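Local coordinates for transcriptional regulator, crp family (Thermotoga maritima, PDB 1O5L), which probably binds DNA and regulates transcription as a member of the Crp family, which pairs a cyclic nucleotide-binding-type sensor domain with a helix-turn-helix domain, at residues I40-I45 and I98-K103; D14-L19 and K69-I74; V33-D38 and P87-A92; E48-T53 and A92-K97. All blocks are in the same frame, centred on the assembly; numbering follows the deposited sequence.

In the fold
All four contacts belong to the N-terminal part, built round the cyclic nucleotide-binding fold, a beta-roll of the cupin type with two four-stranded antiparallel sheets. Contact 1 pairs the central strands 42-48 and 96-102 of one sheet; contact 3 pairs the edge strand 32-34 of the other with 89-92. Their centres are about 13 Å apart. Contact 4 stands where the chain passes between the sheets, nested inside the loop closed by contact 1, and shares Ala-92 with contact 3. Contact 2 sets the N-terminal 3-10 segment against the chain leading into strand 72-73. Its centre is about 19 Å from that of contact 3. Most segments interleave along the chain, consistent with an interlocked roll.

Contact 1 of 4, residues I40-I45 and I98-K103; sequences IEDVLI and ILSIPK
Val-43 and Ile-101 form an antiparallel hydrogen-bonded pair, as do Ile-45 and Leu-99, and strands 42-45 and 98-102 run 4.4 Å apart at closest approach with 156° between their directions. Each pair is closed by two backbone bonds; the one from Val-43 N to Ile-101 O, at 2.9 Å, is the most bent of the four. Between them the Leu-44 and Ser-100 pair places its side chains on the other face.

On the face of Val-43 and Ile-45 the contact is apolar. The side chains of Ile-45 and Ile-101 cross obliquely, their CD1 atoms 4.2 Å apart, and Phe-106 of helix 103-112 packs on both Val-43 and Ile-101. On the opposite face, Ser-100 has OG anti to its backbone N (chi1 -174°), where it donates to Asp-42 OD2 at 2.7 Å. The bond uses the anti lone pair of that oxygen, the one turned away from OD1. Leu-44 CD2 lies 3.6 Å from the same Ser-100 OG, and Leu-44 CB meets Ile-98 CG2 at 4.1 Å.

Past the strands, Lys-103 begins the helix. Its CB and CG pass Glu-41 O at 3.5 Å each, and its NZ makes a weak bond to Ile-40 O at 3.1 Å; the stronger partner of this amine is Ile-79 O.

The contact is thus apolar on the Val-43 and Ile-101 face and mixed on the other, where the Ser-100 to Asp-42 bond sits beside Leu-44. Acceptance from Ser-100 would be expected to stabilise the charged form of Asp-42, while Lys-103 adds a weak link from the helix start to the loop before strand 42-45.

Contact 2 of 4, residues D14-L19 and K69-I74; sequences DLKKLL and KPVQII
Leu-15 and Val-71 carry the tight part of this contact, with Leu-15 CB set 3.8 Å from Val-71 CG1. Both residues direct their CB toward the opposing segment, and their CA atoms are 6.9 Å apart, a spacing filled by side chains without any hydrogen bond across. Val-71 CG1 is anti to its backbone N (chi1 -176°), which brings this methyl to Leu-15 and leaves CG2 for Lys-16. Farther along, Leu-15 CD1 reaches Ile-73 CG1 at 4.3 Å and lies 4.0 Å from Val-71 O. Leu-116 and Phe-119 of helix 114-139 also pack on Leu-15, and Phe-120 on Ile-73, so the buried side joins the N-terminal 3-10 segment, the sheet edge and the long helix.

The loose side lies toward solvent: Lys-16 is exposed and Val-71 partly so, whereas Leu-15 and Ile-73 are buried. The extended Lys-16 chain crosses the Val-71 side chain at about a right angle, closest through CE, 4.0 Å from Val-71 CG2.

Each segment has its own local order. Asp-14 OD1 accepts from Lys-16 N at 3.2 Å in an Asx turn, approached from 44° out of the carboxylate plane, at the start of the 3-10 segment. Opposite, a cis peptide bond joins Pro-70 to Val-71.

With 197 Å² buried in total and no polar bond between the segments, the attachment is wholly by van der Waals contact: a leucine held among aliphatic and aromatic groups, bordered by the CE end of a lysine chain.

Contact 3 of 4, residues V33-D38 and P87-A92; sequences VKHQDD and PVNVVA
Val-33 and Lys-34 both face Val-90 in a classic beta bulge, where strand 32-34 meets strand 89-92 at the edge of its sheet. In the backbone, Val-90 O accepts two hydrogen bonds: from Val-33 N at 2.7 Å, tilted 22° from the carbonyl plane, and from Lys-34 N at 3.3 Å, in that plane and on a lone pair. Val-90 N returns a bond of 2.9 Å to Lys-34 O.

One side-chain bond extends the ladder. Asn-89 OD1 accepts from Gln-36 N at 2.9 Å, nearly straight at 174° and in the plane of the amide carbonyl, so a side chain stands in for a strand carbonyl where the chain enters the type II turn from His-35 to Asp-38. Within that turn, His-35 N donates to Asp-38 OD2, while Gln-36 OE1 takes its bond from Val-56 N. Gln-36 CD lies 3.3 Å from Pro-87 O, close but not hydrogen-bonded.

Apolar packing adds Val-33 CB against Val-90 CG1 at 4.0 Å, and Val-88 on Phe-136 of the second subunit.

A strand end is thus held largely by acceptors of 87-92, with Val-90 N the one donor and an asparagine side chain supplying the fourth bond.

Contact 4 of 4, residues E48-T53 and A92-K97; sequences EGTLKT and AGENSK
Thr-50 and Glu-94 meet at a hydroxyl-carboxylate bond in the beta-roll, where two short antiparallel ladders, Glu-48 with Lys-97 and Leu-51 with Ala-92, are offset by two residues. Thr-50 OG1 donates to Glu-94 OE2 at 2.6 Å, on the anti lone pair of that oxygen. Glu-94 CG sits between its backbone N and carbonyl carbon (chi1 65°), which brings it within 3.5 Å of Thr-50 N. Thr-50 O accepts from Gly-93 N at 2.8 Å, and Thr-50 N donates to Ser-96 OG at 3.2 Å. Gly-49, with phi 103° and psi -147°, lets the chains come this close, the CA atoms of Gly-49 and Ser-96 being 4.2 Å apart; a CB would run into Ser-96 OG and Asn-95 O.

Ser-96 and Lys-69 position these groups. Ser-96 OG accepts from Thr-50 N and donates in turn to Glu-94 O. Lys-69 NZ bonds Thr-50 OG1 and adds a positive charge that probably offsets the carboxylate.

Outermost, the Glu-48 and Lys-97 side chains lie side by side, pointing the same way, with their CD atoms 3.7 Å apart. Their direct salt bridge is long, and a water joins the charges, donating to Glu-48 OE2 at 2.7 Å and accepting from Lys-97 NZ at 2.8 Å.

Contact 1 of 4, residues I40-I45 and I98-K103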
loop_
_atom_site.group_PDB
_atom_site.type_symbol
_atom_site.label_atom_id
_atom_site.label_comp_id
_atom_site.label_asym_id
_atom_site.label_seq_id
_atom_site.Cartn_x
_atom_site.Cartn_y
_atom_site.Cartn_z
ATOM N N ILE A 40 8.679 10.781 -8.096
ATOM C CA ILE A 40 7.279 11.112 -7.873
ATOM C C ILE A 40 7.280 12.307 -6.959
ATOM O O ILE A 40 7.622 12.205 -5.769
ATOM C CB ILE A 40 6.491 9.947 -7.225
ATOM C CG1 ILE A 40 6.583 8.700 -8.096
ATOM C CG2 ILE A 40 5.026 10.382 -6.944
ATOM C CD1 ILE A 40 5.668 7.550 -7.673
ATOM N N GLU A 41 6.926 13.454 -7.525
ATOM C CA GLU A 41 6.829 14.682 -6.747
ATOM C C GLU A 41 5.377 15.124 -6.495
ATOM O O GLU A 41 5.010 15.479 -5.398
ATOM C CB GLU A 41 7.677 15.756 -7.425
ATOM C CG GLU A 41 9.160 15.485 -7.189
ATOM C CD GLU A 41 10.090 16.026 -8.260
ATOM O OE1 GLU A 41 9.618 16.405 -9.358
ATOM O OE2 GLU A 41 11.320 16.066 -7.997
ATOM N N ASP A 42 4.553 15.114 -7.512
ATOM C CA ASP A 42 3.162 15.450 -7.358
ATOM C C ASP A 42 2.357 14.169 -7.472
ATOM O O ASP A 42 2.783 13.199 -8.141
ATOM C CB ASP A 42 2.753 16.408 -8.459
ATOM C CG ASP A 42 3.232 17.833 -8.221
ATOM O OD1 ASP A 42 3.841 18.268 -7.214
ATOM O OD2 ASP A 42 2.950 18.662 -9.108
ATOM N N VAL A 43 1.200 14.169 -6.814
ATOM C CA VAL A 43 0.185 13.152 -7.000
ATOM C C VAL A 43 -0.552 13.457 -8.331
ATOM O O VAL A 43 -1.085 14.571 -8.557
ATOM C CB VAL A 43 -0.811 13.164 -5.813
ATOM C CG1 VAL A 43 -1.926 12.140 -6.013
ATOM C CG2 VAL A 43 -0.081 12.944 -4.487
ATOM N N LEU A 44 -0.585 12.464 -9.209
ATOM C CA LEU A 44 -1.186 12.610 -10.539
ATOM C C LEU A 44 -2.526 11.878 -10.598
ATOM O O LEU A 44 -2.621 10.717 -10.185
ATOM C CB LEU A 44 -0.232 12.059 -11.602
ATOM C CG LEU A 44 1.203 12.606 -11.634
ATOM C CD1 LEU A 44 1.903 12.076 -12.838
ATOM C CD2 LEU A 44 1.292 14.178 -11.638
ATOM N N ILE A 45 -3.558 12.558 -11.110
ATOM C CA ILE A 45 -4.888 11.966 -11.276
ATOM C C ILE A 45 -5.335 12.109 -12.729
ATOM O O ILE A 45 -5.379 13.225 -13.254
ATOM C CB ILE A 45 -5.930 12.648 -10.303
ATOM C CG1 ILE A 45 -5.483 12.507 -8.841
ATOM C CG2 ILE A 45 -7.336 12.050 -10.478
ATOM C CD1 ILE A 45 -6.331 13.322 -7.869
ATOM N N ILE A 98 -4.573 15.469 -17.036
ATOM C CA ILE A 98 -4.192 14.999 -15.727
ATOM C C ILE A 98 -4.224 16.166 -14.760
ATOM O O ILE A 98 -3.982 17.305 -15.142
ATOM C CB ILE A 98 -2.781 14.352 -15.859
ATOM C CG1 ILE A 98 -2.957 12.938 -16.424
ATOM C CG2 ILE A 98 -1.965 14.324 -14.529
ATOM C CD1 ILE A 98 -1.668 12.332 -16.929
ATOM N N LEU A 99 -4.553 15.852 -13.504
ATOM C CA LEU A 99 -4.484 16.792 -12.399
ATOM C C LEU A 99 -3.235 16.441 -11.598
ATOM O O LEU A 99 -3.005 15.257 -11.287
ATOM C CB LEU A 99 -5.719 16.675 -11.503
ATOM C CG LEU A 99 -5.814 17.496 -10.199
ATOM C CD1 LEU A 99 -5.712 19.027 -10.402
ATOM C CD2 LEU A 99 -7.139 17.119 -9.491
ATOM N N SER A 100 -2.469 17.477 -11.253
ATOM C CA SER A 100 -1.215 17.347 -10.566
ATOM C C SER A 100 -1.295 18.151 -9.257
ATOM O O SER A 100 -1.320 19.384 -9.288
ATOM C CB SER A 100 -0.092 17.911 -11.470
ATOM O OG SER A 100 1.206 17.692 -10.916
ATOM N N ILE A 101 -1.360 17.454 -8.132
ATOM C CA ILE A 101 -1.418 18.079 -6.811
ATOM C C ILE A 101 -0.083 17.903 -6.064
ATOM O O ILE A 101 0.375 16.778 -5.944
ATOM C CB ILE A 101 -2.551 17.427 -5.956
ATOM C CG1 ILE A 101 -3.897 17.486 -6.710
ATOM C CG2 ILE A 101 -2.648 18.101 -4.606
ATOM C CD1 ILE A 101 -5.022 16.805 -5.994
ATOM N N PRO A 102 0.476 18.976 -5.502
ATOM C CA PRO A 102 1.676 18.875 -4.667
ATOM C C PRO A 102 1.477 17.915 -3.492
ATOM O O PRO A 102 0.416 17.909 -2.840
ATOM C CB PRO A 102 1.928 20.321 -4.174
ATOM C CG PRO A 102 1.154 21.215 -5.090
ATOM C CD PRO A 102 0.004 20.368 -5.620
ATOM N N LYS A 103 2.490 17.084 -3.250
ATOM C CA LYS A 103 2.411 16.051 -2.229
ATOM C C LYS A 103 1.971 16.580 -0.850
ATOM O O LYS A 103 1.199 15.927 -0.157
ATOM C CB LYS A 103 3.749 15.318 -2.110
ATOM C CG LYS A 103 3.686 13.879 -2.556
ATOM C CD LYS A 103 4.908 13.030 -2.067
ATOM C CE LYS A 103 5.791 12.610 -3.213
ATOM N NZ LYS A 103 6.954 11.810 -2.722
#

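Contact 2 of 4, residues D14-L19 and K69-I74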
loop_
_atom_site.group_PDB
_atom_site.type_symbol
_atom_site.label_atom_id
_atom_site.label_comp_id
_atom_site.label_asym_id
_atom_site.label_seq_id
_atom_site.Cartn_x
_atom_site.Cartn_y
_atom_site.Cartn_z
ATOM N N ASP A 14 -15.755 11.439 -5.537
ATOM C CA ASP A 14 -15.607 12.061 -6.867
ATOM C C ASP A 14 -14.298 12.888 -6.890
ATOM O O ASP A 14 -14.250 13.999 -6.373
ATOM C CB ASP A 14 -16.845 12.927 -7.141
ATOM C CG ASP A 14 -16.799 13.658 -8.489
ATOM O OD1 ASP A 14 -15.781 13.485 -9.223
ATOM O OD2 ASP A 14 -17.754 14.421 -8.872
ATOM N N LEU A 15 -13.235 12.319 -7.464
ATOM C CA LEU A 15 -11.913 12.962 -7.431
ATOM C C LEU A 15 -11.854 14.290 -8.181
ATOM O O LEU A 15 -10.982 15.087 -7.910
ATOM C CB LEU A 15 -10.786 12.025 -7.922
ATOM C CG LEU A 15 -10.532 10.819 -7.012
ATOM C CD1 LEU A 15 -9.555 9.823 -7.621
ATOM C CD2 LEU A 15 -10.078 11.251 -5.612
ATOM N N LYS A 16 -12.790 14.543 -9.088
ATOM C CA LYS A 16 -12.830 15.822 -9.806
ATOM C C LYS A 16 -13.092 17.030 -8.893
ATOM O O LYS A 16 -12.815 18.183 -9.273
ATOM C CB LYS A 16 -13.849 15.772 -10.963
ATOM C CG LYS A 16 -13.392 14.895 -12.130
ATOM C CD LYS A 16 -14.293 15.048 -13.374
ATOM C CE LYS A 16 -13.728 14.281 -14.584
ATOM N NZ LYS A 16 -14.314 14.753 -15.871
ATOM N N LYS A 17 -13.622 16.771 -7.698
ATOM C CA LYS A 17 -13.762 17.806 -6.666
ATOM C C LYS A 17 -12.412 18.399 -6.202
ATOM O O LYS A 17 -12.379 19.511 -5.654
ATOM C CB LYS A 17 -14.526 17.264 -5.463
ATOM C CG LYS A 17 -15.979 17.007 -5.739
ATOM C CD LYS A 17 -16.684 16.408 -4.518
ATOM C CE LYS A 17 -18.151 16.170 -4.818
ATOM N NZ LYS A 17 -18.882 15.641 -3.625
ATOM N N LEU A 18 -11.317 17.674 -6.438
ATOM C CA LEU A 18 -9.987 18.193 -6.126
ATOM C C LEU A 18 -9.380 19.084 -7.207
ATOM O O LEU A 18 -8.256 19.534 -7.034
ATOM C CB LEU A 18 -9.008 17.068 -5.797
ATOM C CG LEU A 18 -9.426 16.053 -4.711
ATOM C CD1 LEU A 18 -8.358 14.984 -4.467
ATOM C CD2 LEU A 18 -9.806 16.726 -3.434
ATOM N N LEU A 19 -10.114 19.380 -8.287
ATOM C CA LEU A 19 -9.583 20.235 -9.357
ATOM C C LEU A 19 -8.934 21.566 -8.873
ATOM O O LEU A 19 -7.911 21.954 -9.390
ATOM C CB LEU A 19 -10.662 20.526 -10.415
ATOM C CG LEU A 19 -10.801 19.524 -11.561
ATOM C CD1 LEU A 19 -12.124 19.701 -12.339
ATOM C CD2 LEU A 19 -9.615 19.644 -12.505
ATOM N N LYS A 69 -7.817 4.133 -17.104
ATOM C CA LYS A 69 -8.981 4.910 -17.501
ATOM C C LYS A 69 -9.319 5.889 -16.379
ATOM O O LYS A 69 -8.929 5.671 -15.234
ATOM C CB LYS A 69 -10.174 3.996 -17.764
ATOM C CG LYS A 69 -10.003 3.015 -18.934
ATOM C CD LYS A 69 -10.253 3.726 -20.269
ATOM C CE LYS A 69 -10.292 2.769 -21.460
ATOM N NZ LYS A 69 -10.125 3.519 -22.764
ATOM N N PRO A 70 -10.022 6.979 -16.693
ATOM C CA PRO A 70 -10.355 7.960 -15.683
ATOM C C PRO A 70 -11.493 7.470 -14.763
ATOM O O PRO A 70 -12.253 6.640 -15.180
ATOM C CB PRO A 70 -10.770 9.186 -16.503
ATOM C CG PRO A 70 -10.712 8.780 -17.957
ATOM C CD PRO A 70 -10.570 7.328 -18.015
ATOM N N VAL A 71 -11.619 7.941 -13.516
ATOM C CA VAL A 71 -10.757 8.920 -12.873
ATOM C C VAL A 71 -10.014 8.206 -11.771
ATOM O O VAL A 71 -10.631 7.701 -10.857
ATOM C CB VAL A 71 -11.591 10.053 -12.224
ATOM C CG1 VAL A 71 -10.719 11.098 -11.647
ATOM C CG2 VAL A 71 -12.551 10.673 -13.234
ATOM N N GLN A 72 -8.685 8.230 -11.827
ATOM C CA GLN A 72 -7.826 7.436 -10.940
ATOM C C GLN A 72 -6.525 8.135 -10.611
ATOM O O GLN A 72 -5.961 8.794 -11.476
ATOM C CB GLN A 72 -7.385 6.153 -11.668
ATOM C CG GLN A 72 -8.318 5.025 -11.613
ATOM C CD GLN A 72 -7.667 3.785 -12.246
ATOM O OE1 GLN A 72 -6.627 3.289 -11.743
ATOM N NE2 GLN A 72 -8.254 3.296 -13.373
ATOM N N ILE A 73 -6.015 7.895 -9.396
ATOM C CA ILE A 73 -4.631 8.249 -9.029
ATOM C C ILE A 73 -3.649 7.286 -9.708
ATOM O O ILE A 73 -3.861 6.094 -9.706
ATOM C CB ILE A 73 -4.403 8.203 -7.498
ATOM C CG1 ILE A 73 -5.373 9.133 -6.765
ATOM C CG2 ILE A 73 -2.932 8.616 -7.158
ATOM C CD1 ILE A 73 -5.578 8.798 -5.301
ATOM N N ILE A 74 -2.582 7.828 -10.276
ATOM C CA ILE A 74 -1.512 7.063 -10.884
ATOM C C ILE A 74 -0.382 6.633 -9.887
ATOM O O ILE A 74 0.233 7.475 -9.229
ATOM C CB ILE A 74 -0.907 7.898 -12.017
ATOM C CG1 ILE A 74 -1.988 8.157 -13.069
ATOM C CG2 ILE A 74 0.346 7.194 -12.611
ATOM C CD1 ILE A 74 -1.629 9.214 -14.052
#

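Contact 3 of 4, residues V33-D38 and P87-A92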
loop_
_atom_site.group_PDB
_atom_site.type_symbol
_atom_site.label_atom_id
_atom_site.label_comp_id
_atom_site.label_asym_id
_atom_site.label_seq_id
_atom_site.Cartn_x
_atom_site.Cartn_y
_atom_site.Cartn_z
ATOM N N VAL A 33 4.075 10.713 -20.278
ATOM C CA VAL A 33 3.743 11.452 -19.056
ATOM C C VAL A 33 4.915 11.396 -18.045
ATOM O O VAL A 33 5.325 12.406 -17.506
ATOM C CB VAL A 33 2.435 10.911 -18.426
ATOM C CG1 VAL A 33 2.061 11.711 -17.225
ATOM C CG2 VAL A 33 1.284 10.948 -19.457
ATOM N N LYS A 34 5.438 10.200 -17.801
ATOM C CA LYS A 34 6.626 10.003 -16.978
ATOM C C LYS A 34 7.415 8.810 -17.507
ATOM O O LYS A 34 6.851 7.867 -18.112
ATOM C CB LYS A 34 6.260 9.700 -15.530
ATOM C CG LYS A 34 5.538 10.790 -14.769
ATOM C CD LYS A 34 6.480 11.928 -14.403
ATOM C CE LYS A 34 5.735 13.117 -13.852
ATOM N NZ LYS A 34 6.672 14.235 -13.555
ATOM N N HIS A 35 8.726 8.872 -17.295
ATOM C CA HIS A 35 9.615 7.748 -17.545
ATOM C C HIS A 35 9.777 6.939 -16.299
ATOM O O HIS A 35 9.722 7.463 -15.181
ATOM C CB HIS A 35 11.009 8.214 -17.953
ATOM C CG HIS A 35 11.023 8.927 -19.253
ATOM N ND1 HIS A 35 10.818 10.285 -19.348
ATOM C CD2 HIS A 35 11.145 8.463 -20.518
ATOM C CE1 HIS A 35 10.853 10.632 -20.624
ATOM N NE2 HIS A 35 11.053 9.546 -21.352
ATOM N N GLN A 36 10.021 5.658 -16.537
ATOM C CA GLN A 36 10.455 4.733 -15.536
ATOM C C GLN A 36 11.638 5.372 -14.806
ATOM O O GLN A 36 12.504 5.948 -15.433
ATOM C CB GLN A 36 10.835 3.409 -16.227
ATOM C CG GLN A 36 11.183 2.244 -15.300
ATOM C CD GLN A 36 10.922 0.882 -15.962
ATOM O OE1 GLN A 36 9.946 0.721 -16.723
ATOM N NE2 GLN A 36 11.793 -0.090 -15.689
ATOM N N ASP A 37 11.619 5.285 -13.474
ATOM C CA ASP A 37 12.601 5.917 -12.559
ATOM C C ASP A 37 12.493 7.445 -12.316
ATOM O O ASP A 37 13.257 7.969 -11.515
ATOM C CB ASP A 37 14.036 5.546 -12.937
ATOM C CG ASP A 37 14.236 4.053 -13.027
ATOM O OD1 ASP A 37 13.531 3.311 -12.301
ATOM O OD2 ASP A 37 15.065 3.529 -13.804
ATOM N N ASP A 38 11.582 8.146 -12.989
ATOM C CA ASP A 38 11.345 9.568 -12.708
ATOM C C ASP A 38 10.853 9.721 -11.259
ATOM O O ASP A 38 10.068 8.895 -10.799
ATOM C CB ASP A 38 10.284 10.163 -13.656
ATOM C CG ASP A 38 10.821 10.467 -15.073
ATOM O OD1 ASP A 38 12.009 10.282 -15.380
ATOM O OD2 ASP A 38 10.091 10.907 -15.974
ATOM N N PRO A 87 7.538 3.331 -11.303
ATOM C CA PRO A 87 8.090 1.993 -11.640
ATOM C C PRO A 87 8.020 1.631 -13.136
ATOM O O PRO A 87 8.665 0.696 -13.562
ATOM C CB PRO A 87 7.200 1.030 -10.829
ATOM C CG PRO A 87 5.848 1.746 -10.715
ATOM C CD PRO A 87 6.178 3.230 -10.733
ATOM N N VAL A 88 7.223 2.377 -13.901
ATOM C CA VAL A 88 7.000 2.114 -15.323
ATOM C C VAL A 88 6.966 3.414 -16.090
ATOM O O VAL A 88 6.692 4.456 -15.513
ATOM C CB VAL A 88 5.622 1.376 -15.556
ATOM C CG1 VAL A 88 5.595 0.030 -14.825
ATOM C CG2 VAL A 88 4.449 2.228 -15.114
ATOM N N ASN A 89 7.223 3.351 -17.388
ATOM C CA ASN A 89 6.810 4.408 -18.292
ATOM C C ASN A 89 5.287 4.593 -18.244
ATOM O O ASN A 89 4.538 3.616 -18.237
ATOM C CB ASN A 89 7.202 4.077 -19.718
ATOM C CG ASN A 89 8.668 4.269 -20.003
ATOM O OD1 ASN A 89 9.461 4.649 -19.152
ATOM N ND2 ASN A 89 9.030 4.022 -21.237
ATOM N N VAL A 90 4.843 5.843 -18.188
ATOM C CA VAL A 90 3.432 6.190 -18.327
ATOM C C VAL A 90 3.288 7.003 -19.615
ATOM O O VAL A 90 3.907 8.056 -19.772
ATOM C CB VAL A 90 2.897 6.968 -17.101
ATOM C CG1 VAL A 90 1.384 7.253 -17.230
ATOM C CG2 VAL A 90 3.155 6.186 -15.820
ATOM N N VAL A 91 2.465 6.499 -20.535
ATOM C CA VAL A 91 2.334 7.057 -21.875
ATOM C C VAL A 91 0.862 7.326 -22.209
ATOM O O VAL A 91 -0.000 6.536 -21.843
ATOM C CB VAL A 91 2.885 6.075 -22.913
ATOM C CG1 VAL A 91 2.915 6.732 -24.311
ATOM C CG2 VAL A 91 4.273 5.573 -22.503
ATOM N N ALA A 92 0.585 8.433 -22.915
ATOM C CA ALA A 92 -0.786 8.754 -23.352
ATOM C C ALA A 92 -1.186 7.834 -24.500
ATOM O O ALA A 92 -0.504 7.792 -25.524
ATOM C CB ALA A 92 -0.906 10.222 -23.774
#

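Contact 4 of 4, residues E48-T53 and A92-K97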
loop_
_atom_site.group_PDB
_atom_site.type_symbol
_atom_site.label_atom_id
_atom_site.label_comp_id
_atom_site.label_asym_id
_atom_site.label_seq_id
_atom_site.Cartn_x
_atom_site.Cartn_y
_atom_site.Cartn_z
ATOM N N GLU A 48 -9.290 12.694 -17.838
ATOM C CA GLU A 48 -9.904 12.250 -19.069
ATOM C C GLU A 48 -8.869 11.692 -20.040
ATOM O O GLU A 48 -7.701 12.086 -20.000
ATOM C CB GLU A 48 -10.725 13.349 -19.732
ATOM C CG GLU A 48 -10.218 14.763 -19.602
ATOM C CD GLU A 48 -11.152 15.761 -20.303
ATOM O OE1 GLU A 48 -11.147 15.792 -21.570
ATOM O OE2 GLU A 48 -11.914 16.474 -19.581
ATOM N N GLY A 49 -9.318 10.770 -20.900
ATOM C CA GLY A 49 -8.455 10.086 -21.851
ATOM C C GLY A 49 -8.104 8.664 -21.423
ATOM O O GLY A 49 -8.918 7.967 -20.812
ATOM N N THR A 50 -6.902 8.224 -21.780
ATOM C CA THR A 50 -6.439 6.864 -21.514
ATOM C C THR A 50 -4.906 6.857 -21.493
ATOM O O THR A 50 -4.258 7.385 -22.406
ATOM C CB THR A 50 -6.934 5.859 -22.618
ATOM O OG1 THR A 50 -8.356 5.905 -22.778
ATOM C CG2 THR A 50 -6.701 4.420 -22.196
ATOM N N LEU A 51 -4.336 6.223 -20.465
ATOM C CA LEU A 51 -2.902 6.059 -20.356
ATOM C C LEU A 51 -2.518 4.593 -20.532
ATOM O O LEU A 51 -3.345 3.706 -20.305
ATOM C CB LEU A 51 -2.424 6.563 -19.007
ATOM C CG LEU A 51 -2.894 7.972 -18.649
ATOM C CD1 LEU A 51 -2.377 8.342 -17.301
ATOM C CD2 LEU A 51 -2.431 8.980 -19.707
ATOM N N LYS A 52 -1.269 4.363 -20.949
ATOM C CA LYS A 52 -0.644 3.026 -21.001
ATOM C C LYS A 52 0.576 2.958 -20.094
ATOM O O LYS A 52 1.395 3.888 -20.062
ATOM C CB LYS A 52 -0.231 2.691 -22.429
ATOM C CG LYS A 52 -1.417 2.287 -23.285
ATOM C CD LYS A 52 -1.418 2.934 -24.640
ATOM C CE LYS A 52 -0.345 2.354 -25.562
ATOM N NZ LYS A 52 -0.932 2.109 -26.938
ATOM N N THR A 53 0.679 1.876 -19.328
ATOM C CA THR A 53 1.842 1.644 -18.500
ATOM C C THR A 53 2.682 0.564 -19.168
ATOM O O THR A 53 2.151 -0.483 -19.561
ATOM C CB THR A 53 1.468 1.265 -17.041
ATOM O OG1 THR A 53 0.602 0.120 -16.990
ATOM C CG2 THR A 53 0.681 2.371 -16.353
ATOM N N ALA A 92 0.585 8.433 -22.915
ATOM C CA ALA A 92 -0.786 8.754 -23.352
ATOM C C ALA A 92 -1.186 7.834 -24.500
ATOM O O ALA A 92 -0.504 7.792 -25.524
ATOM C CB ALA A 92 -0.906 10.222 -23.774
ATOM N N GLY A 93 -2.270 7.081 -24.305
ATOM C CA GLY A 93 -2.825 6.227 -25.346
ATOM C C GLY A 93 -3.688 7.021 -26.310
ATOM O O GLY A 93 -3.853 6.640 -27.470
ATOM N N GLU A 94 -4.244 8.117 -25.799
ATOM C CA GLU A 94 -4.989 9.081 -26.571
ATOM C C GLU A 94 -4.819 10.456 -25.916
ATOM O O GLU A 94 -4.246 10.558 -24.825
ATOM C CB GLU A 94 -6.467 8.689 -26.621
ATOM C CG GLU A 94 -7.187 8.718 -25.269
ATOM C CD GLU A 94 -8.663 8.360 -25.401
ATOM O OE1 GLU A 94 -9.345 8.957 -26.267
ATOM O OE2 GLU A 94 -9.148 7.473 -24.663
ATOM N N ASN A 95 -5.321 11.506 -26.566
ATOM C CA ASN A 95 -5.307 12.852 -25.960
ATOM C C ASN A 95 -5.844 12.756 -24.523
ATOM O O ASN A 95 -6.912 12.196 -24.291
ATOM C CB ASN A 95 -6.156 13.856 -26.768
ATOM C CG ASN A 95 -5.581 14.152 -28.152
ATOM O OD1 ASN A 95 -4.529 13.638 -28.530
ATOM N ND2 ASN A 95 -6.296 14.965 -28.926
ATOM N N SER A 96 -5.096 13.257 -23.559
ATOM C CA SER A 96 -5.461 13.067 -22.158
ATOM C C SER A 96 -5.188 14.320 -21.320
ATOM O O SER A 96 -4.459 15.235 -21.754
ATOM C CB SER A 96 -4.703 11.874 -21.584
ATOM O OG SER A 96 -4.954 10.672 -22.286
ATOM N N LYS A 97 -5.811 14.371 -20.141
ATOM C CA LYS A 97 -5.626 15.460 -19.181
ATOM C C LYS A 97 -5.481 14.874 -17.789
ATOM O O LYS A 97 -6.185 13.945 -17.400
ATOM C CB LYS A 97 -6.801 16.446 -19.181
ATOM C CG LYS A 97 -7.189 16.941 -20.559
ATOM C CD LYS A 97 -8.229 18.060 -20.506
ATOM C CE LYS A 97 -8.610 18.523 -21.889
ATOM N NZ LYS A 97 -9.793 19.425 -21.828
HETATM O O HOH W 1 -11.850 19.107 -19.970
HETATM O O HOH W 2 -9.235 14.145 -22.968
#